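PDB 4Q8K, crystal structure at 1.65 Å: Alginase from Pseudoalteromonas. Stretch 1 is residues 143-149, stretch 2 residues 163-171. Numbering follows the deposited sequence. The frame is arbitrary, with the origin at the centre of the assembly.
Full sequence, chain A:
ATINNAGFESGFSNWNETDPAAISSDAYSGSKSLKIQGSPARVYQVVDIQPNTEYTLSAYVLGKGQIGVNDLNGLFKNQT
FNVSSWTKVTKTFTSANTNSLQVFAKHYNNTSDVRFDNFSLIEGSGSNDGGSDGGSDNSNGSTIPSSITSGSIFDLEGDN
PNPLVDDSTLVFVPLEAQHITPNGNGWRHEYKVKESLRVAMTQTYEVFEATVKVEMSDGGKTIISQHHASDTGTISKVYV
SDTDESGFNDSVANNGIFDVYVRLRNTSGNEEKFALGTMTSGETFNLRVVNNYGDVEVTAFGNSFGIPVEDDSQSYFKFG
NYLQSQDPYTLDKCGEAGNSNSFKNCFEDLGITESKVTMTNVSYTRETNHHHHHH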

# COMPACT_ATOMS: atom_id res chain seq x y z
N THR A 143 1.70 6.76 20.43
CA THR A 143 2.79 5.87 20.11
C THR A 143 2.38 4.76 19.16
O THR A 143 1.29 4.26 19.21
N ILE A 144 3.29 4.38 18.30
CA ILE A 144 3.03 3.28 17.38
C ILE A 144 2.67 1.99 18.13
O ILE A 144 3.40 1.58 19.04
N PRO A 145 1.56 1.38 17.78
CA PRO A 145 1.13 0.16 18.46
C PRO A 145 2.25 -0.88 18.58
O PRO A 145 3.03 -1.05 17.68
N SER A 146 2.26 -1.61 19.68
CA SER A 146 3.26 -2.63 19.88
C SER A 146 3.12 -3.80 18.90
O SER A 146 4.06 -4.44 18.59
N SER A 147 1.92 -4.09 18.44
CA SER A 147 1.75 -5.16 17.45
C SER A 147 2.67 -4.96 16.25
O SER A 147 3.10 -5.92 15.61
N ILE A 148 2.98 -3.70 15.96
CA ILE A 148 3.88 -3.37 14.87
C ILE A 148 5.33 -3.34 15.33
O ILE A 148 6.19 -4.03 14.78
N THR A 149 5.59 -2.52 16.34
CA THR A 149 6.97 -2.26 16.78
C THR A 149 7.68 -3.50 17.32
O THR A 149 8.90 -3.62 17.19
N PRO A 163 11.55 1.33 9.96
CA PRO A 163 10.50 2.35 9.80
C PRO A 163 10.29 3.21 11.04
O PRO A 163 9.88 4.36 10.91
N LEU A 164 10.56 2.66 12.23
CA LEU A 164 10.32 3.39 13.47
C LEU A 164 11.43 4.41 13.73
O LEU A 164 12.48 4.05 14.27
N VAL A 165 11.19 5.66 13.36
CA VAL A 165 12.21 6.71 13.48
C VAL A 165 12.11 7.45 14.82
O VAL A 165 13.04 8.12 15.26
N ASP A 166 10.96 7.32 15.46
CA ASP A 166 10.80 7.68 16.87
C ASP A 166 9.57 6.92 17.36
O ASP A 166 8.89 6.27 16.56
N ASP A 167 9.29 6.94 18.65
CA ASP A 167 8.25 6.05 19.18
C ASP A 167 6.86 6.25 18.59
O ASP A 167 6.01 5.43 18.77
N SER A 168 6.67 7.35 17.90
CA SER A 168 5.37 7.73 17.37
C SER A 168 5.30 7.89 15.84
O SER A 168 4.30 8.33 15.32
N THR A 169 6.35 7.51 15.12
CA THR A 169 6.41 7.75 13.68
C THR A 169 6.96 6.56 12.89
O THR A 169 7.97 5.98 13.26
N LEU A 170 6.28 6.21 11.80
CA LEU A 170 6.79 5.22 10.86
C LEU A 170 7.13 5.91 9.54
O LEU A 170 6.31 6.65 8.99
N VAL A 171 8.34 5.66 9.04
CA VAL A 171 8.75 6.23 7.76
C VAL A 171 9.14 5.11 6.81
O VAL A 171 10.07 4.35 7.08

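The contact between the two stretches is built around I144, whose side chain points toward stretch 2 and enters a hollow lined by L164, L170 and the backbone of S168 and T169. With chi1 and chi2 both m, its CG1 lies 3.6 Å from L164 CD1 and 3.7 Å from T169 N, while its CD1 reaches 3.6 Å from S168 O and 3.9 Å from L170 CG. A backbone bond accompanies this insertion: I144 N donates a nearly straight hydrogen bond to D167 O (3.0 Å, 161°), joining the isoleucine to the type I turn from D166 to T169.

L164 (t, p) and L170 (m, t) both point toward stretch 1. L164 also meets the helix, its CD2 3.8 Å from T149 CG2, and I148 (m, t) adds a looser apolar contact, CG2 to L170 CD1 at 4.3 Å.

At the other end T143, in the p rotamer, has its CA-to-CB bond directed sideways, and its CG2 lies 3.8 Å from S168 OG and 4.0 Å from D167 CG. The polar side chains of the turn find partners within stretch 2: S168 OG donates to D167 OD1 (2.7 Å), and D166 OD1 accepts from T169 OG1 (2.7 Å) and S168 N (2.9 Å). The CA-to-CB bond of T169 points away from stretch 1, and it is the backbone N of T169 that approaches I144.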

# COMPACT_ATOMS: atom_id res chain seq x y z
CB THR A 143 3.46 5.27 21.37
OG1 THR A 143 2.49 4.63 22.20
CG2 THR A 143 4.13 6.33 22.15
CB ILE A 144 4.24 3.03 16.46
CG1 ILE A 144 4.60 4.31 15.70
CG2 ILE A 144 3.93 1.91 15.48
CD1 ILE A 144 3.49 4.83 14.81
CB PRO A 145 0.08 -0.40 17.53
CG PRO A 145 -0.49 0.77 16.84
CD PRO A 145 0.62 1.77 16.72
CB SER A 146 3.26 -3.06 21.35
OG SER A 146 3.32 -4.44 21.51
CB SER A 147 0.30 -5.21 16.99
OG SER A 147 -0.04 -4.02 16.31
CB ILE A 148 3.53 -2.00 14.27
CG1 ILE A 148 2.12 -2.05 13.67
CG2 ILE A 148 4.56 -1.61 13.21
CD1 ILE A 148 1.57 -0.69 13.28
CB THR A 149 7.05 -1.13 17.82
OG1 THR A 149 6.39 -1.53 19.03
CG2 THR A 149 6.41 0.14 17.29
CB PRO A 163 9.25 1.51 9.50
CG PRO A 163 9.78 0.28 8.86
CD PRO A 163 11.06 -0.01 9.59
CB LEU A 164 10.19 2.43 14.65
CG LEU A 164 9.51 2.97 15.92
CD1 LEU A 164 8.03 3.24 15.67
CD2 LEU A 164 9.68 1.99 17.09
CB VAL A 165 12.16 7.71 12.29
CG1 VAL A 165 12.53 7.00 11.00
CG2 VAL A 165 10.80 8.33 12.18
CB ASP A 166 10.69 9.19 17.07
CG ASP A 166 9.48 9.80 16.39
OD1 ASP A 166 8.39 9.18 16.42
OD2 ASP A 166 9.62 10.91 15.83
CB ASP A 167 8.16 6.08 20.70
CG ASP A 167 7.88 7.44 21.25
OD1 ASP A 167 7.30 8.28 20.57
OD2 ASP A 167 8.25 7.69 22.40
CB SER A 168 4.90 9.01 18.05
OG SER A 168 4.93 8.90 19.44
CB THR A 169 7.27 8.98 13.37
OG1 THR A 169 6.97 10.04 14.28
CG2 THR A 169 7.04 9.44 11.94
CB LEU A 170 5.77 4.11 10.61
CG LEU A 170 5.38 3.23 11.80
CD1 LEU A 170 4.27 2.28 11.40
CD2 LEU A 170 6.58 2.45 12.32
CB VAL A 171 9.94 7.19 7.91
CG1 VAL A 171 10.56 7.48 6.55
CG2 VAL A 171 9.50 8.47 8.60